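Local coordinates for protein mannitol dehydrogenase (PDB 1LJ8) that probably catalyses the NAD-dependent interconversion of D-mannitol and D-fructose, as a long-chain mannitol 2-dehydrogenase that holds the dinucleotide between two domains, at residues T238-Q243 / A368-R373; F83-L88 / V229-P234; R316-T321 / E372-D377. All coordinates share one frame; numbering follows the deposited sequence.

Contact 1. Residues T238-Q243 / A368-R373; sequences TAHRLQ and ADQLER. With NAD (nicotinamide-adenine-dinucleotide), chain B.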
loop_
_atom_site.group_PDB
_atom_site.type_symbol
_atom_site.label_atom_id
_atom_site.label_comp_id
_atom_site.label_asym_id
_atom_site.label_seq_id
_atom_site.Cartn_x
_atom_site.Cartn_y
_atom_site.Cartn_z
ATOM N N THR A 238 -1.364 -14.550 13.861
ATOM C CA THR A 238 -1.909 -15.067 15.089
ATOM C C THR A 238 -1.150 -14.532 16.290
ATOM O O THR A 238 -1.736 -14.215 17.316
ATOM C CB THR A 238 -1.845 -16.604 15.086
ATOM O OG1 THR A 238 -2.684 -17.068 14.039
ATOM C CG2 THR A 238 -2.322 -17.172 16.403
ATOM N N ALA A 239 0.168 -14.449 16.179
ATOM C CA ALA A 239 0.944 -13.954 17.308
ATOM C C ALA A 239 0.540 -12.517 17.664
ATOM O O ALA A 239 0.424 -12.175 18.842
ATOM C CB ALA A 239 2.439 -14.008 16.970
ATOM N N HIS A 240 0.349 -11.677 16.645
ATOM C CA HIS A 240 -0.068 -10.283 16.929
ATOM C C HIS A 240 -1.410 -10.282 17.664
ATOM O O HIS A 240 -1.616 -9.571 18.652
ATOM C CB HIS A 240 -0.142 -9.508 15.606
ATOM C CG HIS A 240 1.177 -8.926 15.185
ATOM N ND1 HIS A 240 1.818 -7.960 15.936
ATOM C CD2 HIS A 240 1.965 -9.140 14.101
ATOM C CE1 HIS A 240 2.941 -7.604 15.335
ATOM N NE2 HIS A 240 3.060 -8.306 14.224
ATOM N N ARG A 241 -2.341 -11.120 17.212
ATOM C CA ARG A 241 -3.661 -11.171 17.846
ATOM C C ARG A 241 -3.571 -11.698 19.276
ATOM O O ARG A 241 -4.210 -11.185 20.199
ATOM C CB ARG A 241 -4.600 -12.057 16.988
ATOM C CG ARG A 241 -5.949 -12.377 17.626
ATOM C CD ARG A 241 -6.826 -13.232 16.682
ATOM N NE ARG A 241 -6.353 -14.619 16.450
ATOM C CZ ARG A 241 -6.393 -15.625 17.323
ATOM N NH1 ARG A 241 -6.872 -15.468 18.554
ATOM N NH2 ARG A 241 -5.989 -16.846 16.936
ATOM N N LEU A 242 -2.754 -12.728 19.487
ATOM C CA LEU A 242 -2.614 -13.287 20.805
ATOM C C LEU A 242 -1.931 -12.321 21.759
ATOM O O LEU A 242 -2.253 -12.292 22.956
ATOM C CB LEU A 242 -1.825 -14.618 20.742
ATOM C CG LEU A 242 -2.564 -15.742 19.996
ATOM C CD1 LEU A 242 -1.665 -16.999 19.948
ATOM C CD2 LEU A 242 -3.873 -16.086 20.702
ATOM N N GLN A 243 -1.012 -11.512 21.235
ATOM C CA GLN A 243 -0.294 -10.565 22.102
ATOM C C GLN A 243 -1.307 -9.550 22.677
ATOM O O GLN A 243 -1.227 -9.144 23.839
ATOM C CB GLN A 243 0.788 -9.836 21.300
ATOM C CG GLN A 243 1.553 -8.808 22.124
ATOM C CD GLN A 243 2.644 -8.079 21.329
ATOM O OE1 GLN A 243 2.568 -7.908 20.082
ATOM N NE2 GLN A 243 3.671 -7.634 22.046
ATOM N N ALA A 368 7.270 -5.884 14.862
ATOM C CA ALA A 368 7.342 -7.169 14.193
ATOM C C ALA A 368 6.654 -7.197 12.805
ATOM O O ALA A 368 5.762 -8.005 12.512
ATOM C CB ALA A 368 6.770 -8.282 15.127
ATOM N N ASP A 369 7.122 -6.315 11.934
ATOM C CA ASP A 369 6.597 -6.237 10.578
ATOM C C ASP A 369 7.229 -7.339 9.738
ATOM O O ASP A 369 8.450 -7.526 9.710
ATOM C CB ASP A 369 6.892 -4.842 10.007
ATOM C CG ASP A 369 6.210 -4.620 8.663
ATOM O OD1 ASP A 369 5.274 -5.388 8.396
ATOM O OD2 ASP A 369 6.617 -3.700 7.911
ATOM N N GLN A 370 6.395 -8.087 9.055
ATOM C CA GLN A 370 6.850 -9.262 8.330
ATOM C C GLN A 370 7.509 -9.084 6.983
ATOM O O GLN A 370 6.952 -8.420 6.124
ATOM C CB GLN A 370 5.668 -10.219 8.123
ATOM C CG GLN A 370 4.872 -10.484 9.398
ATOM C CD GLN A 370 3.656 -9.552 9.537
ATOM O OE1 GLN A 370 3.457 -8.625 8.751
ATOM N NE2 GLN A 370 2.831 -9.823 10.564
ATOM N N LEU A 371 8.687 -9.685 6.787
ATOM C CA LEU A 371 9.290 -9.614 5.486
ATOM C C LEU A 371 8.360 -10.282 4.461
ATOM O O LEU A 371 8.346 -9.883 3.294
ATOM C CB LEU A 371 10.709 -10.265 5.449
ATOM C CG LEU A 371 11.762 -9.515 6.291
ATOM C CD1 LEU A 371 13.144 -10.144 5.976
ATOM C CD2 LEU A 371 11.741 -7.973 5.981
ATOM N N GLU A 372 7.542 -11.255 4.866
ATOM C CA GLU A 372 6.629 -11.838 3.882
ATOM C C GLU A 372 5.645 -10.774 3.336
ATOM O O GLU A 372 5.262 -10.816 2.162
ATOM C CB GLU A 372 5.828 -12.980 4.484
ATOM C CG GLU A 372 5.041 -13.698 3.390
ATOM C CD GLU A 372 4.522 -15.076 3.793
ATOM O OE1 GLU A 372 5.223 -15.819 4.518
ATOM O OE2 GLU A 372 3.410 -15.421 3.348
ATOM N N ARG A 373 5.258 -9.833 4.207
ATOM C CA ARG A 373 4.376 -8.746 3.790
ATOM C C ARG A 373 5.163 -7.814 2.879
ATOM O O ARG A 373 4.722 -7.470 1.796
ATOM C CB ARG A 373 3.892 -7.927 5.007
ATOM C CG ARG A 373 2.909 -6.816 4.638
ATOM C CD ARG A 373 2.613 -5.890 5.839
ATOM N NE ARG A 373 3.748 -5.006 6.070
ATOM C CZ ARG A 373 4.009 -3.939 5.315
ATOM N NH1 ARG A 373 3.227 -3.612 4.268
ATOM N NH2 ARG A 373 5.052 -3.174 5.623
HETATM P PA NAD B . -4.005 -5.935 3.017
HETATM O O1A NAD B . -3.457 -7.113 2.396
HETATM O O2A NAD B . -4.392 -5.878 4.455
HETATM O O5B NAD B . -5.314 -5.459 2.236
HETATM C C5B NAD B . -5.255 -5.239 0.793
HETATM C C4B NAD B . -6.740 -4.950 0.493
HETATM O O4B NAD B . -6.827 -4.649 -0.961
HETATM C C3B NAD B . -7.721 -6.168 0.634
HETATM O O3B NAD B . -8.973 -5.624 1.090
HETATM C C2B NAD B . -7.781 -6.732 -0.793
HETATM O O2B NAD B . -8.950 -7.503 -1.040
HETATM C C1B NAD B . -7.811 -5.450 -1.604
HETATM N N9A NAD B . -7.429 -5.579 -2.975
HETATM C C8A NAD B . -6.343 -6.193 -3.566
HETATM N N7A NAD B . -6.334 -6.051 -4.872
HETATM C C5A NAD B . -7.473 -5.305 -5.137
HETATM C C6A NAD B . -7.959 -4.840 -6.365
HETATM N N6A NAD B . -7.383 -5.024 -7.554
HETATM N N1A NAD B . -9.146 -4.121 -6.360
HETATM C C2A NAD B . -9.830 -3.859 -5.174
HETATM N N3A NAD B . -9.356 -4.292 -3.941
HETATM C C4A NAD B . -8.163 -5.020 -3.989
HETATM O O3 NAD B . -2.974 -4.770 2.699
HETATM P PN NAD B . -2.656 -3.393 3.463
HETATM O O1N NAD B . -1.544 -3.611 4.394
HETATM O O2N NAD B . -3.921 -2.898 4.013
HETATM O O5D NAD B . -2.089 -2.487 2.304
HETATM C C5D NAD B . -2.990 -2.107 1.273
HETATM C C4D NAD B . -2.345 -0.991 0.574
HETATM O O4D NAD B . -2.280 0.228 1.343
HETATM C C3D NAD B . -0.895 -1.203 0.006
HETATM O O3D NAD B . -0.886 -1.992 -1.177
HETATM C C2D NAD B . -0.362 0.211 -0.124
HETATM O O2D NAD B . -0.679 0.771 -1.391
HETATM C C1D NAD B . -1.059 0.960 1.040
HETATM N N1N NAD B . -0.227 1.121 2.248
HETATM C C2N NAD B . 0.077 0.097 3.164
HETATM C C3N NAD B . 0.943 0.387 4.186
HETATM C C7N NAD B . 1.315 -0.734 5.176
HETATM O O7N NAD B . 2.248 -0.504 5.959
HETATM N N7N NAD B . 0.722 -1.908 5.136
HETATM C C4N NAD B . 1.557 1.726 4.315
HETATM C C5N NAD B . 1.186 2.739 3.379
HETATM C C6N NAD B . 0.282 2.456 2.316
#
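With CG beside the backbone N and anti to the carbonyl carbon (chi1 -86°), H240 carries its imidazole away from the helix to meet A368, and Q370, which has the same kind of first torsion, bends at its second so that its amide comes from the opposite direction. The contact ties helix 238-248 of the Rossmann part to the 368-373 loop of the C-terminal part. NE2 of H240 donates to O of A368 at 3.2 Å, nearly straight at 168°. The oxygen lies in the ring plane, but the donor stands above the carbonyl plane. The methyl of A368, 3.8 Å from NE2 of H240, packs beside the ring. NE2 of Q370 meets the ring edge 3.7 Å from CD2 of H240, the amide turned 83° from the ring, while donating to O of M235. Further along, R373 grips D369 side-on, NE to OD1 and NH2 to OD2, both on syn lone pairs. This two-nitrogen grip holds the guanidinium with one face against O7N of NAD; NH1 of R373 approaches N7N of NAD to 3.2 Å. The bond to A368 implies that NE2 of H240 carries a hydrogen, since a carbonyl oxygen can only accept, and D369, a second-shell residue, positions an arginine of the coenzyme pocket.

Contact 2. Residues F83-L88 / V229-P234; sequences FTLYEL and VDRITP. With NAD (nicotinamide-adenine-dinucleotide), chain B.
R231 reaches across to E87, and the two side chains cross at about a right angle. NH2 of R231 lies 2.8 Å from OE2 of E87 in a buried salt bridge that is noticeably bent, with an N-H...O angle of 136°. The oxygen sits near the guanidinium edge, yet NH2 comes at it from above the carboxylate plane, and the two flat groups are turned 65° apart. R231 gets there because CG is anti to its backbone N (chi1 -175°), which sends the long chain out from the loop. The guanidinium is gripped from more sides: NE donates to O of E259, NH1 to O of A40, and Y44 adds a cation-pi contact, while E87 OE1 takes the N-H of E95. Five N-H bonds let one arginine serve a carboxylate and several carbonyls at once, which suits a buried site. In the looser part the methyl CD1 of L85 only skims the guanidinium, 4.0 Å from NH1 of R231, with no bond. Beyond R231 the loop turns to the coenzyme, where T233 N donates to O7N of NAD at 2.8 Å and N7N of NAD returns a bond to T233 O at 3.1 Å. Strand 83-87 lies between strands 96-107 and 256-258 of the large mixed sheet, whereas strand 227-230 belongs to a separate three-stranded sheet; L88 touches H240 of helix 238-248.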
loop_
_atom_site.group_PDB
_atom_site.type_symbol
_atom_site.label_atom_id
_atom_site.label_comp_id
_atom_site.label_asym_id
_atom_site.label_seq_id
_atom_site.Cartn_x
_atom_site.Cartn_y
_atom_site.Cartn_z
ATOM N N PHE A 83 -13.090 -2.590 15.963
ATOM C CA PHE A 83 -11.845 -3.348 15.896
ATOM C C PHE A 83 -10.848 -2.581 16.742
ATOM O O PHE A 83 -11.026 -1.372 16.956
ATOM C CB PHE A 83 -11.332 -3.537 14.452
ATOM C CG PHE A 83 -11.034 -2.257 13.716
ATOM C CD1 PHE A 83 -9.740 -1.699 13.772
ATOM C CD2 PHE A 83 -12.032 -1.600 13.009
ATOM C CE1 PHE A 83 -9.456 -0.480 13.125
ATOM C CE2 PHE A 83 -11.774 -0.376 12.350
ATOM C CZ PHE A 83 -10.471 0.198 12.408
ATOM N N THR A 84 -9.816 -3.282 17.194
ATOM C CA THR A 84 -8.804 -2.670 18.043
ATOM C C THR A 84 -7.615 -2.203 17.201
ATOM O O THR A 84 -7.095 -2.956 16.350
ATOM C CB THR A 84 -8.237 -3.701 19.074
ATOM O OG1 THR A 84 -9.327 -4.405 19.723
ATOM C CG2 THR A 84 -7.411 -3.003 20.143
ATOM N N LEU A 85 -7.179 -0.983 17.477
ATOM C CA LEU A 85 -5.968 -0.438 16.874
ATOM C C LEU A 85 -4.924 -0.657 17.986
ATOM O O LEU A 85 -5.054 -0.111 19.090
ATOM C CB LEU A 85 -6.139 1.026 16.556
ATOM C CG LEU A 85 -4.862 1.557 15.861
ATOM C CD1 LEU A 85 -5.215 2.417 14.674
ATOM C CD2 LEU A 85 -4.082 2.330 16.869
ATOM N N TYR A 86 -3.900 -1.448 17.702
ATOM C CA TYR A 86 -2.896 -1.816 18.709
ATOM C C TYR A 86 -1.550 -1.287 18.232
ATOM O O TYR A 86 -0.909 -1.898 17.361
ATOM C CB TYR A 86 -2.906 -3.342 18.808
ATOM C CG TYR A 86 -2.019 -3.999 19.863
ATOM C CD1 TYR A 86 -1.544 -3.282 20.954
ATOM C CD2 TYR A 86 -1.712 -5.358 19.776
ATOM C CE1 TYR A 86 -0.753 -3.932 21.983
ATOM C CE2 TYR A 86 -0.945 -6.004 20.782
ATOM C CZ TYR A 86 -0.485 -5.274 21.870
ATOM O OH TYR A 86 0.226 -5.914 22.875
ATOM N N GLU A 87 -1.123 -0.165 18.816
ATOM C CA GLU A 87 0.151 0.456 18.438
ATOM C C GLU A 87 1.303 -0.269 19.110
ATOM O O GLU A 87 1.230 -0.589 20.282
ATOM C CB GLU A 87 0.170 1.953 18.837
ATOM C CG GLU A 87 -0.862 2.831 18.079
ATOM C CD GLU A 87 -0.843 4.280 18.531
ATOM O OE1 GLU A 87 -0.297 4.531 19.638
ATOM O OE2 GLU A 87 -1.398 5.151 17.796
ATOM N N LEU A 88 2.357 -0.570 18.353
ATOM C CA LEU A 88 3.511 -1.282 18.907
ATOM C C LEU A 88 4.785 -0.498 18.591
ATOM O O LEU A 88 5.028 -0.163 17.447
ATOM C CB LEU A 88 3.587 -2.677 18.299
ATOM C CG LEU A 88 2.386 -3.605 18.547
ATOM C CD1 LEU A 88 2.411 -4.779 17.535
ATOM C CD2 LEU A 88 2.441 -4.097 19.975
ATOM N N VAL A 229 0.741 9.023 2.166
ATOM C CA VAL A 229 0.129 8.328 3.299
ATOM C C VAL A 229 1.200 7.479 3.937
ATOM O O VAL A 229 1.933 6.763 3.238
ATOM C CB VAL A 229 -1.079 7.478 2.814
ATOM C CG1 VAL A 229 -2.130 8.467 2.180
ATOM C CG2 VAL A 229 -0.633 6.398 1.803
ATOM N N ASP A 230 1.328 7.545 5.268
ATOM C CA ASP A 230 2.439 6.830 5.862
ATOM C C ASP A 230 2.110 6.265 7.246
ATOM O O ASP A 230 1.776 7.036 8.134
ATOM C CB ASP A 230 3.607 7.839 5.986
ATOM C CG ASP A 230 4.965 7.177 6.262
ATOM O OD1 ASP A 230 5.016 5.951 6.298
ATOM O OD2 ASP A 230 6.001 7.892 6.437
ATOM N N ARG A 231 2.167 4.946 7.395
ATOM C CA ARG A 231 2.019 4.306 8.714
ATOM C C ARG A 231 2.270 2.823 8.504
ATOM O O ARG A 231 1.471 2.141 7.854
ATOM C CB ARG A 231 0.639 4.515 9.375
ATOM C CG ARG A 231 0.666 3.897 10.807
ATOM C CD ARG A 231 -0.631 4.174 11.578
ATOM N NE ARG A 231 -0.259 4.412 12.978
ATOM C CZ ARG A 231 -1.093 4.813 13.925
ATOM N NH1 ARG A 231 -2.379 4.999 13.656
ATOM N NH2 ARG A 231 -0.602 5.131 15.138
ATOM N N ILE A 232 3.396 2.336 9.023
ATOM C CA ILE A 232 3.773 0.921 8.858
ATOM C C ILE A 232 2.733 0.069 9.566
ATOM O O ILE A 232 2.500 0.178 10.778
ATOM C CB ILE A 232 5.195 0.670 9.375
ATOM C CG1 ILE A 232 6.204 1.383 8.430
ATOM C CG2 ILE A 232 5.500 -0.828 9.391
ATOM C CD1 ILE A 232 7.617 1.575 9.128
ATOM N N THR A 233 2.133 -0.821 8.779
ATOM C CA THR A 233 1.018 -1.632 9.272
ATOM C C THR A 233 1.227 -3.093 8.888
ATOM O O THR A 233 0.923 -3.527 7.766
ATOM C CB THR A 233 -0.329 -1.075 8.674
ATOM O OG1 THR A 233 -0.483 0.328 9.016
ATOM C CG2 THR A 233 -1.558 -1.897 9.226
ATOM N N PRO A 234 1.788 -3.871 9.793
ATOM C CA PRO A 234 2.035 -5.294 9.516
ATOM C C PRO A 234 0.699 -6.068 9.307
ATOM O O PRO A 234 -0.392 -5.532 9.588
ATOM C CB PRO A 234 2.693 -5.795 10.814
ATOM C CG PRO A 234 3.364 -4.523 11.395
ATOM C CD PRO A 234 2.355 -3.436 11.103
HETATM P PA NAD B . -4.005 -5.935 3.017
HETATM O O1A NAD B . -3.457 -7.113 2.396
HETATM O O2A NAD B . -4.392 -5.878 4.455
HETATM O O5B NAD B . -5.314 -5.459 2.236
HETATM C C5B NAD B . -5.255 -5.239 0.793
HETATM C C4B NAD B . -6.740 -4.950 0.493
HETATM O O4B NAD B . -6.827 -4.649 -0.961
HETATM C C3B NAD B . -7.721 -6.168 0.634
HETATM O O3B NAD B . -8.973 -5.624 1.090
HETATM C C2B NAD B . -7.781 -6.732 -0.793
HETATM O O2B NAD B . -8.950 -7.503 -1.040
HETATM C C1B NAD B . -7.811 -5.450 -1.604
HETATM N N9A NAD B . -7.429 -5.579 -2.975
HETATM C C8A NAD B . -6.343 -6.193 -3.566
HETATM N N7A NAD B . -6.334 -6.051 -4.872
HETATM C C5A NAD B . -7.473 -5.305 -5.137
HETATM C C6A NAD B . -7.959 -4.840 -6.365
HETATM N N6A NAD B . -7.383 -5.024 -7.554
HETATM N N1A NAD B . -9.146 -4.121 -6.360
HETATM C C2A NAD B . -9.830 -3.859 -5.174
HETATM N N3A NAD B . -9.356 -4.292 -3.941
HETATM C C4A NAD B . -8.163 -5.020 -3.989
HETATM O O3 NAD B . -2.974 -4.770 2.699
HETATM P PN NAD B . -2.656 -3.393 3.463
HETATM O O1N NAD B . -1.544 -3.611 4.394
HETATM O O2N NAD B . -3.921 -2.898 4.013
HETATM O O5D NAD B . -2.089 -2.487 2.304
HETATM C C5D NAD B . -2.990 -2.107 1.273
HETATM C C4D NAD B . -2.345 -0.991 0.574
HETATM O O4D NAD B . -2.280 0.228 1.343
HETATM C C3D NAD B . -0.895 -1.203 0.006
HETATM O O3D NAD B . -0.886 -1.992 -1.177
HETATM C C2D NAD B . -0.362 0.211 -0.124
HETATM O O2D NAD B . -0.679 0.771 -1.391
HETATM C C1D NAD B . -1.059 0.960 1.040
HETATM N N1N NAD B . -0.227 1.121 2.248
HETATM C C2N NAD B . 0.077 0.097 3.164
HETATM C C3N NAD B . 0.943 0.387 4.186
HETATM C C7N NAD B . 1.315 -0.734 5.176
HETATM O O7N NAD B . 2.248 -0.504 5.959
HETATM N N7N NAD B . 0.722 -1.908 5.136
HETATM C C4N NAD B . 1.557 1.726 4.315
HETATM C C5N NAD B . 1.186 2.739 3.379
HETATM C C6N NAD B . 0.282 2.456 2.316
#

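Contact 3. Residues R316-T321 / E372-D377; sequences RFVHET and ERVCSD. With NAD (nicotinamide-adenine-dinucleotide), chain B.
V318 lays its CG2 against CG2 of V374, 3.8 Å away, the two branched side chains crossing at about a right angle. In both valines CG2 is anti to the carbonyl carbon, which turns that methyl into the seam; branching at CB, the pair fills it with no polar group to satisfy. V374 also touches H303 and T307 of helix 289-313. R316 O and E372 N, too far apart to bond at 4.5 Å, are bridged by a water that donates to the oxygen and accepts from the nitrogen; R316 also bonds to the backbone of L371. The guanidinium of R316 turns to D418, its salt-bridge partner. E320 OE1 collects two backbone N-H groups, R316 N at 2.7 Å and F317 N at 3.1 Å. Near the end of 372-377, S376 suits its place by gripping R373 O with both its N-H and its hydroxyl, the latter on a lone pair in the carbonyl plane. E320, at N3, accepts the N-H of the N-cap residue F317, whose phenyl cannot return the side-chain bond of a full capping box, at the start of a helix in the helical C-terminal domain.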
loop_
_atom_site.group_PDB
_atom_site.type_symbol
_atom_site.label_atom_id
_atom_site.label_comp_id
_atom_site.label_asym_id
_atom_site.label_seq_id
_atom_site.Cartn_x
_atom_site.Cartn_y
_atom_site.Cartn_z
ATOM N N ARG A 316 13.027 -12.890 8.969
ATOM C CA ARG A 316 11.580 -12.888 8.686
ATOM C C ARG A 316 10.886 -11.589 9.101
ATOM O O ARG A 316 9.708 -11.387 8.786
ATOM C CB ARG A 316 10.900 -14.115 9.343
ATOM C CG ARG A 316 11.177 -15.452 8.592
ATOM C CD ARG A 316 10.678 -15.449 7.153
ATOM N NE ARG A 316 10.867 -16.719 6.407
ATOM C CZ ARG A 316 11.943 -17.043 5.680
ATOM N NH1 ARG A 316 12.970 -16.205 5.585
ATOM N NH2 ARG A 316 11.963 -18.188 5.001
ATOM N N PHE A 317 11.588 -10.709 9.816
ATOM C CA PHE A 317 11.011 -9.412 10.218
ATOM C C PHE A 317 11.907 -8.278 9.818
ATOM O O PHE A 317 13.135 -8.450 9.735
ATOM C CB PHE A 317 10.809 -9.338 11.735
ATOM C CG PHE A 317 9.856 -10.360 12.216
ATOM C CD1 PHE A 317 10.315 -11.628 12.606
ATOM C CD2 PHE A 317 8.490 -10.099 12.209
ATOM C CE1 PHE A 317 9.423 -12.622 12.989
ATOM C CE2 PHE A 317 7.586 -11.083 12.585
ATOM C CZ PHE A 317 8.049 -12.349 12.978
ATOM N N VAL A 318 11.304 -7.121 9.584
ATOM C CA VAL A 318 12.070 -5.948 9.193
ATOM C C VAL A 318 13.109 -5.557 10.257
ATOM O O VAL A 318 14.247 -5.226 9.905
ATOM C CB VAL A 318 11.124 -4.737 8.919
ATOM C CG1 VAL A 318 11.934 -3.485 8.607
ATOM C CG2 VAL A 318 10.214 -5.095 7.707
ATOM N N HIS A 319 12.754 -5.626 11.538
ATOM C CA HIS A 319 13.729 -5.228 12.557
ATOM C C HIS A 319 14.949 -6.124 12.598
ATOM O O HIS A 319 16.012 -5.673 13.030
ATOM C CB HIS A 319 13.110 -5.149 13.967
ATOM C CG HIS A 319 12.622 -6.461 14.503
ATOM N ND1 HIS A 319 11.357 -6.956 14.246
ATOM C CD2 HIS A 319 13.205 -7.344 15.351
ATOM C CE1 HIS A 319 11.181 -8.084 14.914
ATOM N NE2 HIS A 319 12.286 -8.338 15.596
ATOM N N GLU A 320 14.806 -7.370 12.148
ATOM C CA GLU A 320 15.950 -8.307 12.119
ATOM C C GLU A 320 16.970 -7.825 11.113
ATOM O O GLU A 320 18.169 -7.912 11.372
ATOM C CB GLU A 320 15.516 -9.698 11.737
ATOM C CG GLU A 320 14.710 -10.310 12.870
ATOM C CD GLU A 320 14.155 -11.642 12.545
ATOM O OE1 GLU A 320 14.000 -11.992 11.361
ATOM O OE2 GLU A 320 13.825 -12.363 13.510
ATOM N N THR A 321 16.510 -7.335 9.960
ATOM C CA THR A 321 17.469 -6.812 8.989
ATOM C C THR A 321 18.147 -5.574 9.565
ATOM O O THR A 321 19.322 -5.331 9.300
ATOM C CB THR A 321 16.825 -6.409 7.622
ATOM O OG1 THR A 321 15.990 -5.230 7.784
ATOM C CG2 THR A 321 16.044 -7.599 7.044
ATOM N N GLU A 372 7.542 -11.255 4.866
ATOM C CA GLU A 372 6.629 -11.838 3.882
ATOM C C GLU A 372 5.645 -10.774 3.336
ATOM O O GLU A 372 5.262 -10.816 2.162
ATOM C CB GLU A 372 5.828 -12.980 4.484
ATOM C CG GLU A 372 5.041 -13.698 3.390
ATOM C CD GLU A 372 4.522 -15.076 3.793
ATOM O OE1 GLU A 372 5.223 -15.819 4.518
ATOM O OE2 GLU A 372 3.410 -15.421 3.348
ATOM N N ARG A 373 5.258 -9.833 4.207
ATOM C CA ARG A 373 4.376 -8.746 3.790
ATOM C C ARG A 373 5.163 -7.814 2.879
ATOM O O ARG A 373 4.722 -7.470 1.796
ATOM C CB ARG A 373 3.892 -7.927 5.007
ATOM C CG ARG A 373 2.909 -6.816 4.638
ATOM C CD ARG A 373 2.613 -5.890 5.839
ATOM N NE ARG A 373 3.748 -5.006 6.070
ATOM C CZ ARG A 373 4.009 -3.939 5.315
ATOM N NH1 ARG A 373 3.227 -3.612 4.268
ATOM N NH2 ARG A 373 5.052 -3.174 5.623
ATOM N N VAL A 374 6.321 -7.375 3.351
ATOM C CA VAL A 374 7.126 -6.445 2.543
ATOM C C VAL A 374 7.544 -7.035 1.180
ATOM O O VAL A 374 7.621 -6.317 0.150
ATOM C CB VAL A 374 8.367 -5.961 3.361
ATOM C CG1 VAL A 374 9.176 -4.902 2.504
ATOM C CG2 VAL A 374 7.872 -5.245 4.661
ATOM N N CYS A 375 7.761 -8.356 1.134
ATOM C CA CYS A 375 8.149 -9.023 -0.118
ATOM C C CYS A 375 6.973 -9.176 -1.050
ATOM O O CYS A 375 7.139 -9.335 -2.238
ATOM C CB CYS A 375 8.598 -10.487 0.120
ATOM S SG CYS A 375 10.106 -10.755 0.990
ATOM N N SER A 376 5.768 -9.212 -0.489
ATOM C CA SER A 376 4.627 -9.512 -1.341
ATOM C C SER A 376 4.390 -8.589 -2.523
ATOM O O SER A 376 4.609 -7.371 -2.452
ATOM C CB SER A 376 3.332 -9.610 -0.496
ATOM O OG SER A 376 2.806 -8.326 -0.180
ATOM N N ASP A 377 3.980 -9.193 -3.631
ATOM C CA ASP A 377 3.614 -8.445 -4.826
ATOM C C ASP A 377 4.762 -7.601 -5.413
ATOM O O ASP A 377 4.572 -6.436 -5.839
ATOM C CB ASP A 377 2.387 -7.548 -4.482
ATOM C CG ASP A 377 1.623 -7.071 -5.709
ATOM O OD1 ASP A 377 1.925 -7.541 -6.844
ATOM O OD2 ASP A 377 0.702 -6.203 -5.527
HETATM P PA NAD B . -4.005 -5.935 3.017
HETATM O O1A NAD B . -3.457 -7.113 2.396
HETATM O O2A NAD B . -4.392 -5.878 4.455
HETATM O O5B NAD B . -5.314 -5.459 2.236
HETATM C C5B NAD B . -5.255 -5.239 0.793
HETATM C C4B NAD B . -6.740 -4.950 0.493
HETATM O O4B NAD B . -6.827 -4.649 -0.961
HETATM C C3B NAD B . -7.721 -6.168 0.634
HETATM O O3B NAD B . -8.973 -5.624 1.090
HETATM C C2B NAD B . -7.781 -6.732 -0.793
HETATM O O2B NAD B . -8.950 -7.503 -1.040
HETATM C C1B NAD B . -7.811 -5.450 -1.604
HETATM N N9A NAD B . -7.429 -5.579 -2.975
HETATM C C8A NAD B . -6.343 -6.193 -3.566
HETATM N N7A NAD B . -6.334 -6.051 -4.872
HETATM C C5A NAD B . -7.473 -5.305 -5.137
HETATM C C6A NAD B . -7.959 -4.840 -6.365
HETATM N N6A NAD B . -7.383 -5.024 -7.554
HETATM N N1A NAD B . -9.146 -4.121 -6.360
HETATM C C2A NAD B . -9.830 -3.859 -5.174
HETATM N N3A NAD B . -9.356 -4.292 -3.941
HETATM C C4A NAD B . -8.163 -5.020 -3.989
HETATM O O3 NAD B . -2.974 -4.770 2.699
HETATM P PN NAD B . -2.656 -3.393 3.463
HETATM O O1N NAD B . -1.544 -3.611 4.394
HETATM O O2N NAD B . -3.921 -2.898 4.013
HETATM O O5D NAD B . -2.089 -2.487 2.304
HETATM C C5D NAD B . -2.990 -2.107 1.273
HETATM C C4D NAD B . -2.345 -0.991 0.574
HETATM O O4D NAD B . -2.280 0.228 1.343
HETATM C C3D NAD B . -0.895 -1.203 0.006
HETATM O O3D NAD B . -0.886 -1.992 -1.177
HETATM C C2D NAD B . -0.362 0.211 -0.124
HETATM O O2D NAD B . -0.679 0.771 -1.391
HETATM C C1D NAD B . -1.059 0.960 1.040
HETATM N N1N NAD B . -0.227 1.121 2.248
HETATM C C2N NAD B . 0.077 0.097 3.164
HETATM C C3N NAD B . 0.943 0.387 4.186
HETATM C C7N NAD B . 1.315 -0.734 5.176
HETATM O O7N NAD B . 2.248 -0.504 5.959
HETATM N N7N NAD B . 0.722 -1.908 5.136
HETATM C C4N NAD B . 1.557 1.726 4.315
HETATM C C5N NAD B . 1.186 2.739 3.379
HETATM C C6N NAD B . 0.282 2.456 2.316
HETATM O O HOH W 1 7.983 -12.922 7.222
#

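How the contacts relate
Contacts 1 and 3 share E372 and R373 and both use helix 371-375, their centres about 10 Å apart. They are joined by probable backbone hydrogen bonds, L371 N to R316 O at 2.8 Å and V318 N to D369 O at 2.9 Å, so 368-373 is held by 316-321 of the same C-terminal part while H240 of the Rossmann part meets it. Contact 2, about 12 Å from contact 1 and 16 Å from contact 3 between centres, lies in the Rossmann part. The two parts meet in contact 1 and again beside the coenzyme, where R373 CD packs 3.5 Å from T233 O. There T233 bonds the nicotinamide carboxamide and R373 turns a guanidinium face to it.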